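Local coordinates for protein probable 2-dehydro-3-deoxygalactonokinase DgoK1 (PDB 3T69) that probably phosphorylates 2-dehydro-3-deoxy-D-galactonate with ATP, giving the 6-phosphate sugar acid in the DeLey-Doudoroff route of galactose breakdown, at residues Ser198-Asp203 with Ala233-Ala238; Phe194-Ala199 with Gly271-Thr276; Ala204-Arg209 with Glu279-Asn284. One frame throughout, in Å; residues are numbered along the deposited sequence.

Contact 1 (Ser198-Asp203 with Ala233-Ala238)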
loop_
_atom_site.group_PDB
_atom_site.type_symbol
_atom_site.label_atom_id
_atom_site.label_comp_id
_atom_site.label_asym_id
_atom_site.label_seq_id
_atom_site.Cartn_x
_atom_site.Cartn_y
_atom_site.Cartn_z
ATOM N N SER B 198 -20.146 -11.696 -0.852
ATOM C CA SER B 198 -20.567 -10.637 0.084
ATOM C C SER B 198 -20.520 -9.310 -0.628
ATOM O O SER B 198 -19.623 -9.070 -1.447
ATOM C CB SER B 198 -19.706 -10.600 1.350
ATOM O OG SER B 198 -18.517 -9.849 1.144
ATOM N N ALA B 199 -21.517 -8.478 -0.339
ATOM C CA ALA B 199 -21.662 -7.166 -0.968
ATOM C C ALA B 199 -20.540 -6.225 -0.528
ATOM O O ALA B 199 -20.137 -5.344 -1.288
ATOM C CB ALA B 199 -23.039 -6.572 -0.658
ATOM N N ALA B 200 -20.038 -6.422 0.691
ATOM C CA ALA B 200 -18.877 -5.677 1.151
ATOM C C ALA B 200 -17.796 -5.684 0.046
ATOM O O ALA B 200 -17.294 -4.616 -0.344
ATOM C CB ALA B 200 -18.351 -6.228 2.462
ATOM N N PHE B 201 -17.519 -6.865 -0.520
ATOM C CA PHE B 201 -16.523 -7.005 -1.581
ATOM C C PHE B 201 -16.801 -6.284 -2.896
ATOM O O PHE B 201 -15.932 -5.551 -3.383
ATOM C CB PHE B 201 -16.139 -8.473 -1.831
ATOM C CG PHE B 201 -15.109 -8.652 -2.919
ATOM C CD1 PHE B 201 -13.753 -8.389 -2.674
ATOM C CD2 PHE B 201 -15.485 -9.061 -4.195
ATOM C CE1 PHE B 201 -12.783 -8.540 -3.704
ATOM C CE2 PHE B 201 -14.534 -9.205 -5.234
ATOM C CZ PHE B 201 -13.178 -8.955 -4.982
ATOM N N THR B 202 -17.963 -6.478 -3.503
ATOM C CA THR B 202 -18.203 -5.840 -4.808
ATOM C C THR B 202 -18.509 -4.356 -4.704
ATOM O O THR B 202 -18.348 -3.627 -5.698
ATOM C CB THR B 202 -19.323 -6.526 -5.656
ATOM O OG1 THR B 202 -20.576 -6.514 -4.940
ATOM C CG2 THR B 202 -18.925 -7.941 -6.011
ATOM N N ASP B 203 -18.995 -3.906 -3.538
ATOM C CA ASP B 203 -19.135 -2.460 -3.307
ATOM C C ASP B 203 -17.752 -1.789 -3.382
ATOM O O ASP B 203 -17.592 -0.811 -4.129
ATOM C CB ASP B 203 -19.789 -2.124 -1.950
ATOM C CG ASP B 203 -21.277 -2.503 -1.870
ATOM O OD1 ASP B 203 -21.925 -2.677 -2.944
ATOM O OD2 ASP B 203 -21.776 -2.614 -0.698
ATOM N N ALA B 233 -14.966 -7.747 10.993
ATOM C CA ALA B 233 -13.645 -8.047 10.429
ATOM C C ALA B 233 -13.659 -8.652 8.974
ATOM O O ALA B 233 -12.821 -8.303 8.130
ATOM C CB ALA B 233 -12.813 -8.885 11.425
ATOM N N ALA B 234 -14.627 -9.514 8.663
ATOM C CA ALA B 234 -14.693 -10.075 7.319
ATOM C C ALA B 234 -15.110 -9.016 6.291
ATOM O O ALA B 234 -14.606 -8.985 5.157
ATOM C CB ALA B 234 -15.624 -11.284 7.273
ATOM N N ASP B 235 -16.027 -8.137 6.669
ATOM C CA ASP B 235 -16.432 -7.089 5.749
ATOM C C ASP B 235 -15.313 -6.036 5.499
ATOM O O ASP B 235 -15.190 -5.494 4.376
ATOM C CB ASP B 235 -17.762 -6.488 6.211
ATOM C CG ASP B 235 -18.935 -7.527 6.135
ATOM O OD1 ASP B 235 -19.294 -7.995 5.003
ATOM O OD2 ASP B 235 -19.484 -7.869 7.214
ATOM N N ALA B 236 -14.492 -5.798 6.533
ATOM C CA ALA B 236 -13.339 -4.902 6.456
ATOM C C ALA B 236 -12.270 -5.451 5.471
ATOM O O ALA B 236 -11.820 -4.732 4.532
ATOM C CB ALA B 236 -12.745 -4.692 7.847
ATOM N N ARG B 237 -11.906 -6.725 5.705
ATOM C CA ARG B 237 -11.049 -7.549 4.873
ATOM C C ARG B 237 -11.532 -7.514 3.441
ATOM O O ARG B 237 -10.751 -7.347 2.489
ATOM C CB ARG B 237 -11.123 -8.952 5.412
ATOM C CG ARG B 237 -10.085 -9.920 4.897
ATOM C CD ARG B 237 -9.576 -10.888 6.026
ATOM N NE ARG B 237 -8.592 -11.842 5.494
ATOM C CZ ARG B 237 -7.293 -11.841 5.779
ATOM N NH1 ARG B 237 -6.781 -10.958 6.652
ATOM N NH2 ARG B 237 -6.513 -12.737 5.192
ATOM N N ALA B 238 -12.835 -7.641 3.291
ATOM C CA ALA B 238 -13.444 -7.671 1.991
ATOM C C ALA B 238 -13.287 -6.336 1.321
ATOM O O ALA B 238 -12.905 -6.268 0.156
ATOM C CB ALA B 238 -14.936 -8.029 2.118
#
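A200 lays its methyl group against the D235 side chain and the A238 methyl: A200 CB is 3.2 Å from D235 OD1 and 3.9 Å from A238 CB. The framework is a pair of packed helices, 199-210 and 233-252, whose first turns lie side by side. Over these short segments the axes come within 8.2 Å and cross at -23°, so both helices run in nearly the same direction, and small residues at the interface go with so close a spacing. The end of the D235 side chain reaches A200. A chi1 of -65° turns D235 CG beside the backbone N, and OD1 rather than OD2 meets the methyl group. The touch is van der Waals packing of a carboxylate oxygen on a methyl group; no hydrogen bond crosses between the segments. S198, the N-cap of helix 199-210, looks toward the same spot, with OG 4.1 Å from A238 CB; its hydroxyl makes a weak hydrogen bond to A195 O. On the other flank of A200, F201 meets A238 through CB, 4.2 Å from A238 CB. Having CG anti to the backbone N (chi1 -180°) carries the buried phenyl group onward, against S241 and I245 of helix 233-252 and L273 and A277 of helix 268-280. The ring presents its edge to the neighbouring backbone: A238 O lies near the ring plane, 3.6 Å from F201 CD1.

Contact 2 (Phe194-Ala199 with Gly271-Thr276)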
loop_
_atom_site.group_PDB
_atom_site.type_symbol
_atom_site.label_atom_id
_atom_site.label_comp_id
_atom_site.label_asym_id
_atom_site.label_seq_id
_atom_site.Cartn_x
_atom_site.Cartn_y
_atom_site.Cartn_z
ATOM N N PHE B 194 -13.210 -14.287 3.839
ATOM C CA PHE B 194 -14.455 -13.615 3.597
ATOM C C PHE B 194 -15.063 -14.202 2.349
ATOM O O PHE B 194 -14.342 -14.644 1.462
ATOM C CB PHE B 194 -14.253 -12.088 3.465
ATOM C CG PHE B 194 -13.472 -11.651 2.229
ATOM C CD1 PHE B 194 -14.138 -11.318 1.054
ATOM C CD2 PHE B 194 -12.078 -11.552 2.263
ATOM C CE1 PHE B 194 -13.439 -10.912 -0.051
ATOM C CE2 PHE B 194 -11.375 -11.157 1.157
ATOM C CZ PHE B 194 -12.055 -10.834 -0.003
ATOM N N ALA B 195 -16.390 -14.192 2.280
ATOM C CA ALA B 195 -17.116 -14.787 1.159
ATOM C C ALA B 195 -17.129 -13.854 -0.045
ATOM O O ALA B 195 -17.728 -12.786 -0.010
ATOM C CB ALA B 195 -18.550 -15.178 1.573
ATOM N N ALA B 196 -16.451 -14.278 -1.106
ATOM C CA ALA B 196 -16.411 -13.570 -2.391
ATOM C C ALA B 196 -17.716 -12.872 -2.817
ATOM O O ALA B 196 -17.703 -11.809 -3.490
ATOM C CB ALA B 196 -15.961 -14.553 -3.491
ATOM N N GLY B 197 -18.842 -13.490 -2.456
ATOM C CA GLY B 197 -20.153 -13.004 -2.892
ATOM C C GLY B 197 -20.623 -11.802 -2.103
ATOM O O GLY B 197 -21.399 -10.991 -2.621
ATOM N N SER B 198 -20.146 -11.696 -0.852
ATOM C CA SER B 198 -20.567 -10.637 0.084
ATOM C C SER B 198 -20.520 -9.310 -0.628
ATOM O O SER B 198 -19.623 -9.070 -1.447
ATOM C CB SER B 198 -19.706 -10.600 1.350
ATOM O OG SER B 198 -18.517 -9.849 1.144
ATOM N N ALA B 199 -21.517 -8.478 -0.339
ATOM C CA ALA B 199 -21.662 -7.166 -0.968
ATOM C C ALA B 199 -20.540 -6.225 -0.528
ATOM O O ALA B 199 -20.137 -5.344 -1.288
ATOM C CB ALA B 199 -23.039 -6.572 -0.658
ATOM N N GLY B 271 -8.792 -17.060 -7.813
ATOM C CA GLY B 271 -9.415 -17.184 -9.125
ATOM C C GLY B 271 -10.876 -16.791 -9.056
ATOM O O GLY B 271 -11.340 -15.964 -9.864
ATOM N N THR B 272 -11.595 -17.372 -8.085
ATOM C CA THR B 272 -13.020 -17.078 -7.858
ATOM C C THR B 272 -13.162 -15.565 -7.625
ATOM O O THR B 272 -13.765 -14.835 -8.463
ATOM C CB THR B 272 -13.619 -17.938 -6.684
ATOM O OG1 THR B 272 -13.660 -19.326 -7.059
ATOM C CG2 THR B 272 -15.030 -17.502 -6.326
ATOM N N LEU B 273 -12.548 -15.098 -6.538
ATOM C CA LEU B 273 -12.438 -13.664 -6.226
ATOM C C LEU B 273 -12.278 -12.721 -7.436
ATOM O O LEU B 273 -13.007 -11.738 -7.554
ATOM C CB LEU B 273 -11.297 -13.457 -5.249
ATOM C CG LEU B 273 -11.444 -12.323 -4.229
ATOM C CD1 LEU B 273 -12.767 -12.418 -3.455
ATOM C CD2 LEU B 273 -10.255 -12.374 -3.246
ATOM N N TYR B 274 -11.367 -13.023 -8.356
ATOM C CA TYR B 274 -11.226 -12.183 -9.535
ATOM C C TYR B 274 -12.331 -12.263 -10.587
ATOM O O TYR B 274 -12.618 -11.258 -11.264
ATOM C CB TYR B 274 -9.861 -12.373 -10.203
ATOM C CG TYR B 274 -8.743 -11.515 -9.629
ATOM C CD1 TYR B 274 -8.253 -10.413 -10.329
ATOM C CD2 TYR B 274 -8.183 -11.799 -8.398
ATOM C CE1 TYR B 274 -7.201 -9.608 -9.811
ATOM C CE2 TYR B 274 -7.139 -11.009 -7.884
ATOM C CZ TYR B 274 -6.671 -9.920 -8.589
ATOM O OH TYR B 274 -5.643 -9.167 -8.070
ATOM N N ARG B 275 -12.950 -13.440 -10.752
ATOM C CA ARG B 275 -13.988 -13.593 -11.801
ATOM C C ARG B 275 -15.146 -12.804 -11.268
ATOM O O ARG B 275 -15.825 -12.059 -12.001
ATOM C CB ARG B 275 -14.392 -15.088 -12.014
ATOM N N THR B 276 -15.339 -12.970 -9.960
ATOM C CA THR B 276 -16.388 -12.280 -9.232
ATOM C C THR B 276 -16.195 -10.776 -9.420
ATOM O O THR B 276 -17.110 -10.040 -9.849
ATOM C CB THR B 276 -16.292 -12.653 -7.763
ATOM O OG1 THR B 276 -16.423 -14.067 -7.645
ATOM C CG2 THR B 276 -17.351 -11.980 -6.936
#
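L273 CD1 touches both F194 and A196, 3.8 Å from F194 CE1 and from A196 CB. The leucine chain crosses the phenylalanine chain at about a right angle and meets the ring obliquely; its second branch also touches, with L273 CD2 4.0 Å from F194 CZ. A196 projects from the loop toward helix 268-280 and there meets a second methyl, T272 CG2, at 4.2 Å from its CB. One helical turn on from T272, T276 CG2 lies 3.5 Å from A196 O. The two threonines therefore offer their methyl branches, and T276 can do so because its CG2 stands anti to the backbone N while its hydroxyl (chi1 -59°) turns back to its own helix. There T276 OG1 donates to T272 O at 2.9 Å from above the carbonyl plane, so that this carbonyl serves both the hydroxyl and the backbone N-H of T276.

The loop side is shaped by a type I beta turn from A195 to S198, closed by S198 N donating to A195 O at 2.8 Å, and it leads directly into helix 199-210, for which S198 is the N-cap. On the other side, helix 268-280 follows strand 261-264 across a short turn that holds G266. A glycine-containing strand-turn-helix of this kind would be consistent with the nucleotide-binding half of the ASKHA fold, the superfamily in which DgoK is classed. Further out, helix 233-252 backs the apolar cluster, with R237, A238 and S241 against F194, and S241 also against L273. Deeper on helix 268-280, Y274 OH is bonded to E248 and T171.

Contact 3 (Ala204-Arg209 with Glu279-Asn284)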
loop_
_atom_site.group_PDB
_atom_site.type_symbol
_atom_site.label_atom_id
_atom_site.label_comp_id
_atom_site.label_asym_id
_atom_site.label_seq_id
_atom_site.Cartn_x
_atom_site.Cartn_y
_atom_site.Cartn_z
ATOM N N ALA B 204 -16.780 -2.344 -2.633
ATOM C CA ALA B 204 -15.391 -1.880 -2.595
ATOM C C ALA B 204 -14.800 -1.780 -3.995
ATOM O O ALA B 204 -14.274 -0.712 -4.392
ATOM C CB ALA B 204 -14.562 -2.781 -1.749
ATOM N N VAL B 205 -14.947 -2.867 -4.755
ATOM C CA VAL B 205 -14.478 -2.949 -6.144
ATOM C C VAL B 205 -15.134 -1.921 -7.023
ATOM O O VAL B 205 -14.500 -1.356 -7.908
ATOM C CB VAL B 205 -14.740 -4.368 -6.774
ATOM C CG1 VAL B 205 -14.379 -4.393 -8.237
ATOM C CG2 VAL B 205 -14.007 -5.454 -6.019
ATOM N N SER B 206 -16.410 -1.683 -6.820
ATOM C CA SER B 206 -17.070 -0.720 -7.680
ATOM C C SER B 206 -16.697 0.732 -7.292
ATOM O O SER B 206 -16.306 1.524 -8.152
ATOM C CB SER B 206 -18.593 -0.962 -7.700
ATOM O OG SER B 206 -18.888 -2.315 -8.074
ATOM N N ARG B 207 -16.772 1.095 -6.015
ATOM C CA ARG B 207 -16.489 2.501 -5.712
ATOM C C ARG B 207 -15.044 2.841 -6.047
ATOM O O ARG B 207 -14.761 3.942 -6.536
ATOM C CB ARG B 207 -16.914 2.960 -4.298
ATOM C CG ARG B 207 -16.634 1.989 -3.146
ATOM C CD ARG B 207 -17.268 2.510 -1.865
ATOM N NE ARG B 207 -17.286 3.987 -1.810
ATOM C CZ ARG B 207 -17.587 4.692 -0.719
ATOM N NH1 ARG B 207 -17.866 4.073 0.426
ATOM N NH2 ARG B 207 -17.591 6.012 -0.757
ATOM N N THR B 208 -14.145 1.875 -5.862
ATOM C CA THR B 208 -12.744 2.091 -6.278
ATOM C C THR B 208 -12.513 2.087 -7.806
ATOM O O THR B 208 -11.786 2.962 -8.293
ATOM C CB THR B 208 -11.778 1.180 -5.559
ATOM O OG1 THR B 208 -12.221 1.015 -4.204
ATOM C CG2 THR B 208 -10.438 1.786 -5.539
ATOM N N ARG B 209 -13.146 1.158 -8.552
ATOM C CA ARG B 209 -13.012 1.119 -10.020
ATOM C C ARG B 209 -13.549 2.420 -10.638
ATOM O O ARG B 209 -12.978 2.952 -11.601
ATOM C CB ARG B 209 -13.631 -0.184 -10.636
ATOM C CG ARG B 209 -13.626 -0.325 -12.195
ATOM C CD ARG B 209 -14.698 0.570 -12.774
ATOM N NE ARG B 209 -15.156 0.264 -14.111
ATOM C CZ ARG B 209 -14.525 0.584 -15.241
ATOM N NH1 ARG B 209 -13.336 1.206 -15.224
ATOM N NH2 ARG B 209 -15.090 0.242 -16.415
ATOM N N GLU B 279 -16.582 -9.701 -13.341
ATOM C CA GLU B 279 -17.920 -9.701 -13.901
ATOM C C GLU B 279 -18.676 -8.484 -13.399
ATOM O O GLU B 279 -19.235 -7.729 -14.213
ATOM C CB GLU B 279 -18.644 -11.013 -13.602
ATOM C CG GLU B 279 -18.238 -12.114 -14.575
ATOM C CD GLU B 279 -18.484 -13.542 -14.075
ATOM O OE1 GLU B 279 -18.557 -13.815 -12.850
ATOM O OE2 GLU B 279 -18.561 -14.420 -14.952
ATOM N N SER B 280 -18.639 -8.264 -12.078
ATOM C CA SER B 280 -19.247 -7.066 -11.471
ATOM C C SER B 280 -18.914 -5.783 -12.231
ATOM O O SER B 280 -19.699 -4.849 -12.217
ATOM C CB SER B 280 -18.909 -6.943 -9.979
ATOM O OG SER B 280 -17.594 -6.451 -9.782
ATOM N N GLN B 281 -17.775 -5.744 -12.923
ATOM C CA GLN B 281 -17.445 -4.551 -13.720
ATOM C C GLN B 281 -17.844 -4.666 -15.164
ATOM O O GLN B 281 -17.458 -3.816 -15.982
ATOM C CB GLN B 281 -15.971 -4.108 -13.590
ATOM C CG GLN B 281 -15.516 -3.882 -12.149
ATOM C CD GLN B 281 -16.487 -3.011 -11.346
ATOM O OE1 GLN B 281 -16.799 -1.875 -11.732
ATOM N NE2 GLN B 281 -16.959 -3.541 -10.221
ATOM N N GLY B 282 -18.636 -5.703 -15.456
ATOM C CA GLY B 282 -19.261 -5.887 -16.768
ATOM C C GLY B 282 -18.362 -6.515 -17.825
ATOM O O GLY B 282 -18.482 -6.206 -19.016
ATOM N N LEU B 283 -17.468 -7.403 -17.387
ATOM C CA LEU B 283 -16.614 -8.146 -18.306
ATOM C C LEU B 283 -16.938 -9.624 -18.366
ATOM O O LEU B 283 -17.214 -10.254 -17.349
ATOM C CB LEU B 283 -15.149 -8.007 -17.898
ATOM C CG LEU B 283 -14.663 -6.580 -17.821
ATOM C CD1 LEU B 283 -13.481 -6.555 -16.892
ATOM C CD2 LEU B 283 -14.322 -6.038 -19.216
ATOM N N ASN B 284 -16.837 -10.175 -19.571
ATOM C CA ASN B 284 -16.848 -11.633 -19.783
ATOM C C ASN B 284 -15.531 -12.232 -19.361
ATOM O O ASN B 284 -14.463 -11.700 -19.672
ATOM C CB ASN B 284 -17.119 -11.968 -21.253
ATOM C CG ASN B 284 -18.455 -11.442 -21.714
ATOM O OD1 ASN B 284 -18.550 -10.495 -22.528
ATOM N ND2 ASN B 284 -19.512 -12.017 -21.154
#
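The carboxamide of Q281 and the guanidinium of R209 are turned nearly perpendicular, 88° apart, with Q281 OE1 at the guanidinium edge near its plane. V205 CG1 and R209 CG both stand on one side of the amide plane, each 4.0 Å from Q281 CD. At the amide's nitrogen edge, S206 OG lies within 1° of the plane and accepts from Q281 NE2 at 3.1 Å along an almost straight bond (165°). S280 OG accepts from the same nitrogen at 3.0 Å, but tilted to the opposite side of the plane from V205 and R209. The bend of the glutamine chain at chi2 brings its amide back within range of S280. R209 runs past Q281 in the opposite direction, with R209 CD 3.4 Å from Q281 OE1. Q281 sits where helix 268-280 ends in a Schellman motif, with G282 as the C-prime residue and L283 N bonded to L278 O, so the contact joins that helix end to helix 199-210. Both serine hydroxyls are also bonded to backbone carbonyls, S206 to T202 O and S280 to A277 O. They can thus act as acceptors toward Q281, which supports placing NE2 there and OE1 beside the probably positive arginine.

All three contacts belong to the helical part of the chain and lie on the same side of its centre. Contacts 1 and 2 have centres 9 Å apart and share S198 and A199; contacts 2 and 3 are 11 Å apart, and contacts 1 and 3 are 14 Å apart. Along the sequence, 194-199 and 198-203 overlap and 204-209 follows, then come 233-238, 271-276 and 279-284, so contact 3 alternates with each of the other two. Helix 199-210 and its lead-in loop thus pack on the first turns of helix 233-252 and along helix 268-280 up to its C-terminal end. F201 bridges contacts 1 and 2, and T202 CG2 meets S280 CB at 4.1 Å, tying the three helices into one bundle.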